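Local coordinates for putative extracellular solute-binding protein (Bordetella bronchiseptica, PDB 4P56), which binds (R)- and (S)-mandelate in the crystal and is probably the periplasmic receptor that delivers such aromatic hydroxy acids to a TRAP transporter, at residues P73-F77 / F89-Y95; V80-D86 / I241-A246. One frame throughout, in Å; residues are numbered along the deposited sequence.

Interaction 1. Residues P73-F77 / F89-Y95; sequences PAGHF and FVSHAYY. With RMN ((R)-mandelic acid), chain D.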
loop_
_atom_site.group_PDB
_atom_site.type_symbol
_atom_site.label_atom_id
_atom_site.label_comp_id
_atom_site.label_asym_id
_atom_site.label_seq_id
_atom_site.Cartn_x
_atom_site.Cartn_y
_atom_site.Cartn_z
ATOM N N PRO A 73 0.018 -8.687 11.710
ATOM C CA PRO A 73 0.570 -7.811 10.649
ATOM C C PRO A 73 1.308 -6.559 11.136
ATOM O O PRO A 73 2.431 -6.271 10.696
ATOM C CB PRO A 73 -0.667 -7.455 9.818
ATOM C CG PRO A 73 -1.608 -8.656 10.031
ATOM C CD PRO A 73 -1.353 -9.149 11.422
ATOM N N ALA A 74 0.713 -5.811 12.055
ATOM C CA ALA A 74 1.362 -4.608 12.529
ATOM C C ALA A 74 2.656 -4.918 13.285
ATOM O O ALA A 74 3.604 -4.145 13.233
ATOM C CB ALA A 74 0.419 -3.815 13.392
ATOM N N GLY A 75 2.701 -6.084 13.948
ATOM C CA GLY A 75 3.869 -6.516 14.703
ATOM C C GLY A 75 5.105 -6.804 13.869
ATOM O O GLY A 75 6.207 -6.997 14.391
ATOM N N HIS A 76 4.939 -6.833 12.561
ATOM C CA HIS A 76 6.048 -7.176 11.687
ATOM C C HIS A 76 7.182 -6.134 11.688
ATOM O O HIS A 76 8.327 -6.485 11.444
ATOM C CB HIS A 76 5.555 -7.475 10.257
ATOM C CG HIS A 76 5.141 -8.912 10.055
ATOM N ND1 HIS A 76 3.992 -9.442 10.595
ATOM C CD2 HIS A 76 5.751 -9.925 9.389
ATOM C CE1 HIS A 76 3.897 -10.722 10.254
ATOM N NE2 HIS A 76 4.959 -11.043 9.540
ATOM N N PHE A 77 6.900 -4.871 11.988
ATOM C CA PHE A 77 7.981 -3.893 12.009
ATOM C C PHE A 77 8.933 -4.231 13.166
ATOM O O PHE A 77 10.156 -4.346 12.991
ATOM C CB PHE A 77 7.426 -2.473 12.180
ATOM C CG PHE A 77 8.477 -1.412 12.026
ATOM C CD1 PHE A 77 9.365 -1.161 13.038
ATOM C CD2 PHE A 77 8.586 -0.680 10.859
ATOM C CE1 PHE A 77 10.371 -0.214 12.898
ATOM C CE2 PHE A 77 9.594 0.304 10.715
ATOM C CZ PHE A 77 10.476 0.521 11.727
ATOM N N PHE A 89 7.680 -6.891 4.885
ATOM C CA PHE A 89 6.994 -5.690 4.385
ATOM C C PHE A 89 5.967 -5.227 5.406
ATOM O O PHE A 89 5.383 -6.045 6.130
ATOM C CB PHE A 89 6.313 -5.962 3.048
ATOM C CG PHE A 89 5.318 -7.077 3.099
ATOM C CD1 PHE A 89 5.725 -8.399 3.047
ATOM C CD2 PHE A 89 3.969 -6.803 3.202
ATOM C CE1 PHE A 89 4.802 -9.448 3.109
ATOM C CE2 PHE A 89 3.032 -7.854 3.261
ATOM C CZ PHE A 89 3.446 -9.157 3.199
ATOM N N VAL A 90 5.764 -3.916 5.489
ATOM C CA VAL A 90 4.828 -3.372 6.464
ATOM C C VAL A 90 3.964 -2.351 5.768
ATOM O O VAL A 90 4.437 -1.659 4.871
ATOM C CB VAL A 90 5.564 -2.685 7.651
ATOM C CG1 VAL A 90 6.338 -3.695 8.472
ATOM C CG2 VAL A 90 6.486 -1.579 7.156
ATOM N N SER A 91 2.705 -2.254 6.179
ATOM C CA SER A 91 1.839 -1.242 5.620
ATOM C C SER A 91 1.912 0.032 6.454
ATOM O O SER A 91 1.727 -0.002 7.649
ATOM C CB SER A 91 0.378 -1.684 5.558
ATOM O OG SER A 91 -0.420 -0.545 5.219
ATOM N N HIS A 92 2.121 1.148 5.777
ATOM C CA HIS A 92 2.207 2.431 6.441
ATOM C C HIS A 92 0.904 2.817 7.099
ATOM O O HIS A 92 0.891 3.603 8.040
ATOM C CB HIS A 92 2.648 3.474 5.438
ATOM C CG HIS A 92 4.088 3.336 5.114
ATOM N ND1 HIS A 92 4.589 3.415 3.833
ATOM C CD2 HIS A 92 5.146 3.138 5.921
ATOM C CE1 HIS A 92 5.895 3.240 3.861
ATOM N NE2 HIS A 92 6.261 3.077 5.124
ATOM N N ALA A 93 -0.179 2.220 6.635
ATOM C CA ALA A 93 -1.486 2.429 7.251
ATOM C C ALA A 93 -1.626 1.815 8.652
ATOM O O ALA A 93 -2.526 2.186 9.405
ATOM C CB ALA A 93 -2.605 1.865 6.320
ATOM N N TYR A 94 -0.789 0.852 8.997
ATOM C CA TYR A 94 -1.031 0.050 10.184
ATOM C C TYR A 94 -0.420 0.677 11.445
ATOM O O TYR A 94 -0.505 0.082 12.510
ATOM C CB TYR A 94 -0.467 -1.348 9.969
ATOM C CG TYR A 94 -1.220 -2.127 8.925
ATOM C CD1 TYR A 94 -2.334 -1.559 8.246
ATOM C CD2 TYR A 94 -0.851 -3.420 8.612
ATOM C CE1 TYR A 94 -3.009 -2.291 7.275
ATOM C CE2 TYR A 94 -1.539 -4.156 7.642
ATOM C CZ TYR A 94 -2.598 -3.573 6.978
ATOM O OH TYR A 94 -3.226 -4.362 6.058
ATOM N N TYR A 95 0.189 1.853 11.314
ATOM C CA TYR A 95 0.872 2.512 12.461
ATOM C C TYR A 95 0.417 3.947 12.666
ATOM O O TYR A 95 1.086 4.881 12.249
ATOM C CB TYR A 95 2.398 2.466 12.277
ATOM C CG TYR A 95 2.840 1.080 11.931
ATOM C CD1 TYR A 95 3.195 0.196 12.923
ATOM C CD2 TYR A 95 2.887 0.658 10.614
ATOM C CE1 TYR A 95 3.587 -1.121 12.608
ATOM C CE2 TYR A 95 3.272 -0.632 10.281
ATOM C CZ TYR A 95 3.627 -1.502 11.277
ATOM O OH TYR A 95 3.990 -2.782 10.945
HETATM C C1 RMN D . -3.585 -3.674 1.930
HETATM C C2 RMN D . -2.708 -4.679 2.312
HETATM C C3 RMN D . -2.564 -5.819 1.543
HETATM C C4 RMN D . -3.325 -5.990 0.399
HETATM C C5 RMN D . -4.216 -4.992 0.017
HETATM C C6 RMN D . -4.336 -3.843 0.783
HETATM C C7 RMN D . -3.752 -2.444 2.780
HETATM C C10 RMN D . -5.065 -2.533 3.499
HETATM O O8 RMN D . -3.810 -1.284 2.041
HETATM O O11 RMN D . -6.147 -2.079 2.991
HETATM O O12 RMN D . -5.112 -3.129 4.617
HETATM O O HOH W 1 2.578 -3.973 8.779
#
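In this TRAP solute-binding fold, the turn that leads into helix 76-81 packs on the end of strand 87-91 and the loop after it, where Tyr95 meets Ala74 and Phe77, and Tyr94, a residue of the mandelate pocket, meets Pro73 and Ala74. Pro73 to His76 form a type I beta turn. The phenol of Tyr95 reaches this turn: its OH donates to Ala74 O at 2.7 Å, meeting the carbonyl at 118° and tilted 29° from its plane, with Ala74 O lying at the ring's edge. With CG anti to the carbonyl carbon (chi1 -49°), the ring passes beside Ala74, CE1 being 4.2 Å from Ala74 CB, and its OH end also lies against Phe77 CB. A water molecule ties the same hydroxyl to both backbones, since it donates to Tyr95 OH at 2.8 Å and to Pro73 O at 3.0 Å and accepts from Ser91 N. Val90 CG1 packs against the backbone of Phe77, 3.7 Å from its N, while CG2 of the same valine lies at the edge of the Phe77 ring. Pro73 CB approaches the Tyr94 ring obliquely, 4.0 Å from CE2, and Ser91 CB lies over the centre of one face, 3.5 Å above the plane. Tyr94 OH donates to carboxylate atom O12 of (R)-mandelate at 2.7 Å, with O12 at the edge of the tyrosine ring, in its plane, and also has a hydrogen bond with Ala192 N; Arg170 and Asp236 also bind the ligand. The neighbouring tyrosines therefore divide the work: Tyr95, through its hydroxyl and the water, joins the turn to the strand end, and Tyr94, packed against proline and serine carbon and hydrogen-bonded to Ala192 N, gives a phenol to the ligand's carboxylate.

Interaction 2. Residues V80-D86 / I241-A246; sequences VRDGLVD and IINRDA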
loop_
_atom_site.group_PDB
_atom_site.type_symbol
_atom_site.label_atom_id
_atom_site.label_comp_id
_atom_site.label_asym_id
_atom_site.label_seq_id
_atom_site.Cartn_x
_atom_site.Cartn_y
_atom_site.Cartn_z
ATOM N N VAL A 80 11.187 -7.281 12.815
ATOM C CA VAL A 80 12.456 -6.998 12.132
ATOM C C VAL A 80 13.438 -6.254 13.043
ATOM O O VAL A 80 14.614 -6.657 13.172
ATOM C CB VAL A 80 12.222 -6.261 10.766
ATOM C CG1 VAL A 80 13.518 -5.721 10.201
ATOM C CG2 VAL A 80 11.584 -7.218 9.798
ATOM N N ARG A 81 12.949 -5.201 13.708
ATOM C CA ARG A 81 13.791 -4.390 14.546
ATOM C C ARG A 81 14.409 -5.236 15.653
ATOM O O ARG A 81 15.582 -5.082 15.978
ATOM C CB ARG A 81 12.982 -3.234 15.146
ATOM C CG ARG A 81 13.841 -2.183 15.863
ATOM C CD ARG A 81 12.932 -1.036 16.340
ATOM N NE ARG A 81 11.777 -1.590 17.046
ATOM C CZ ARG A 81 11.850 -2.239 18.211
ATOM N NH1 ARG A 81 13.017 -2.397 18.822
ATOM N NH2 ARG A 81 10.761 -2.716 18.786
ATOM N N ASP A 82 13.628 -6.167 16.191
ATOM C CA ASP A 82 14.067 -6.994 17.314
ATOM C C ASP A 82 14.885 -8.202 16.861
ATOM O O ASP A 82 15.393 -8.960 17.675
ATOM C CB ASP A 82 12.849 -7.488 18.102
ATOM C CG ASP A 82 12.053 -6.352 18.742
ATOM O OD1 ASP A 82 12.573 -5.225 18.836
ATOM O OD2 ASP A 82 10.893 -6.593 19.138
ATOM N N GLY A 83 14.993 -8.425 15.561
ATOM C CA GLY A 83 15.835 -9.507 15.068
ATOM C C GLY A 83 15.172 -10.884 15.029
ATOM O O GLY A 83 15.847 -11.910 14.868
ATOM N N LEU A 84 13.854 -10.911 15.191
ATOM C CA LEU A 84 13.073 -12.148 15.107
ATOM C C LEU A 84 13.054 -12.686 13.687
ATOM O O LEU A 84 13.089 -13.916 13.457
ATOM C CB LEU A 84 11.640 -11.903 15.604
ATOM C CG LEU A 84 10.659 -13.084 15.533
ATOM C CD1 LEU A 84 11.168 -14.277 16.392
ATOM C CD2 LEU A 84 9.314 -12.592 15.988
ATOM N N VAL A 85 13.022 -11.772 12.721
ATOM C CA VAL A 85 13.168 -12.131 11.303
ATOM C C VAL A 85 13.996 -11.065 10.646
ATOM O O VAL A 85 14.139 -9.959 11.188
ATOM C CB VAL A 85 11.802 -12.235 10.550
ATOM C CG1 VAL A 85 10.945 -13.332 11.177
ATOM C CG2 VAL A 85 11.069 -10.898 10.542
ATOM N N ASP A 86 14.548 -11.373 9.471
ATOM C CA ASP A 86 15.499 -10.478 8.846
ATOM C C ASP A 86 14.828 -9.438 7.931
ATOM O O ASP A 86 15.282 -8.296 7.880
ATOM C CB ASP A 86 16.518 -11.258 8.018
ATOM C CG ASP A 86 17.468 -12.089 8.877
ATOM O OD1 ASP A 86 17.998 -11.549 9.875
ATOM O OD2 ASP A 86 17.664 -13.287 8.560
ATOM N N ILE A 241 11.748 -3.673 4.542
ATOM C CA ILE A 241 12.735 -3.354 5.553
ATOM C C ILE A 241 13.622 -4.568 5.881
ATOM O O ILE A 241 13.222 -5.723 5.678
ATOM C CB ILE A 241 12.054 -2.815 6.851
ATOM C CG1 ILE A 241 11.038 -3.797 7.387
ATOM C CG2 ILE A 241 11.281 -1.487 6.568
ATOM C CD1 ILE A 241 10.519 -3.477 8.764
ATOM N N ILE A 242 14.837 -4.287 6.361
ATOM C CA ILE A 242 15.754 -5.332 6.778
ATOM C C ILE A 242 16.420 -4.970 8.086
ATOM O O ILE A 242 16.698 -3.804 8.391
ATOM C CB ILE A 242 16.803 -5.654 5.660
ATOM C CG1 ILE A 242 17.661 -6.840 6.070
ATOM C CG2 ILE A 242 17.656 -4.423 5.346
ATOM C CD1 ILE A 242 18.470 -7.442 4.895
ATOM N N ASN A 243 16.620 -5.989 8.898
ATOM C CA ASN A 243 17.269 -5.811 10.168
ATOM C C ASN A 243 18.696 -5.302 9.911
ATOM O O ASN A 243 19.387 -5.789 8.997
ATOM C CB ASN A 243 17.324 -7.157 10.878
ATOM C CG ASN A 243 18.156 -7.099 12.148
ATOM O OD1 ASN A 243 19.353 -7.326 12.096
ATOM N ND2 ASN A 243 17.531 -6.757 13.268
ATOM N N ARG A 244 19.141 -4.321 10.696
ATOM C CA ARG A 244 20.426 -3.677 10.414
ATOM C C ARG A 244 21.617 -4.591 10.656
ATOM O O ARG A 244 22.624 -4.519 9.954
ATOM C CB ARG A 244 20.583 -2.393 11.252
ATOM C CG ARG A 244 19.684 -1.293 10.770
ATOM C CD ARG A 244 19.830 -0.042 11.642
ATOM N NE ARG A 244 19.186 1.070 10.966
ATOM C CZ ARG A 244 18.827 2.201 11.558
ATOM N NH1 ARG A 244 19.056 2.380 12.855
ATOM N NH2 ARG A 244 18.219 3.140 10.846
ATOM N N ASP A 245 21.523 -5.429 11.673
ATOM C CA ASP A 245 22.604 -6.378 11.958
ATOM C C ASP A 245 22.747 -7.411 10.831
ATOM O O ASP A 245 23.861 -7.745 10.411
ATOM C CB ASP A 245 22.351 -7.045 13.301
ATOM C CG ASP A 245 22.542 -6.073 14.469
ATOM O OD1 ASP A 245 23.344 -5.133 14.296
ATOM O OD2 ASP A 245 21.897 -6.237 15.534
ATOM N N ALA A 246 21.614 -7.867 10.306
ATOM C CA ALA A 246 21.627 -8.815 9.183
ATOM C C ALA A 246 22.271 -8.185 7.947
ATOM O O ALA A 246 23.118 -8.789 7.288
ATOM C CB ALA A 246 20.232 -9.257 8.874
#
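The side chain of Asn243 extends away from its own backbone N (chi1 172°), and chi2 near -90° turns the amide so that its two ends serve different helices. ND2 donates to Val80 O at 2.9 Å, nearly along the C=O axis and close to the amide plane. OD1 accepts on a lone pair from Ala246 N, also at 2.9 Å, which makes Asn243 the N-cap of helix 244-248. Val80 O takes a second bond, from Gly83 N, within the Schellman motif at Gly83 that follows helix 76-81. The backbone joins in as well, for Asn243 N donates to Asp86 O at 2.9 Å, in the carbonyl plane, and Ile242 CA makes a CA-H...O contact of 3.2 Å with the same oxygen. Beside them, Val80 CB meets Ile241 CD1 at 3.8 Å, the two side chains crossing obliquely, and Val80 CG1 touches Asn243 N. Asp86 OD1 lies 3.4 Å from Ala246 CB, while Asp86 OD2 accepts from Thr30 N. One buried carboxamide thus satisfies a carbonyl at the C-terminal end of one helix and an amide in the first turn of another.

In the fold
Helix 76-81 connects the two contacts: interaction 1 uses its beginning and the turn before it, interaction 2 its last turn and what follows. Both reach one antiparallel sheet, in which strands 87-91 and 237-242 are neighbours, and their centres lie 14 Å apart. They meet at Ile241, whose CD1 packs 4.0 Å from Phe77 CD2 and 4.2 Å from Val90 CG1, so the apolar layer between helix and sheet runs on from one to the other. Mandelate is met directly by interaction 1 alone, through Tyr94. Interaction 2 lies at the other end of the same helix, where strand 237-242 runs out, and is the more peripheral, its centre about 21 Å from the chain's centre against about 10 Å for interaction 1.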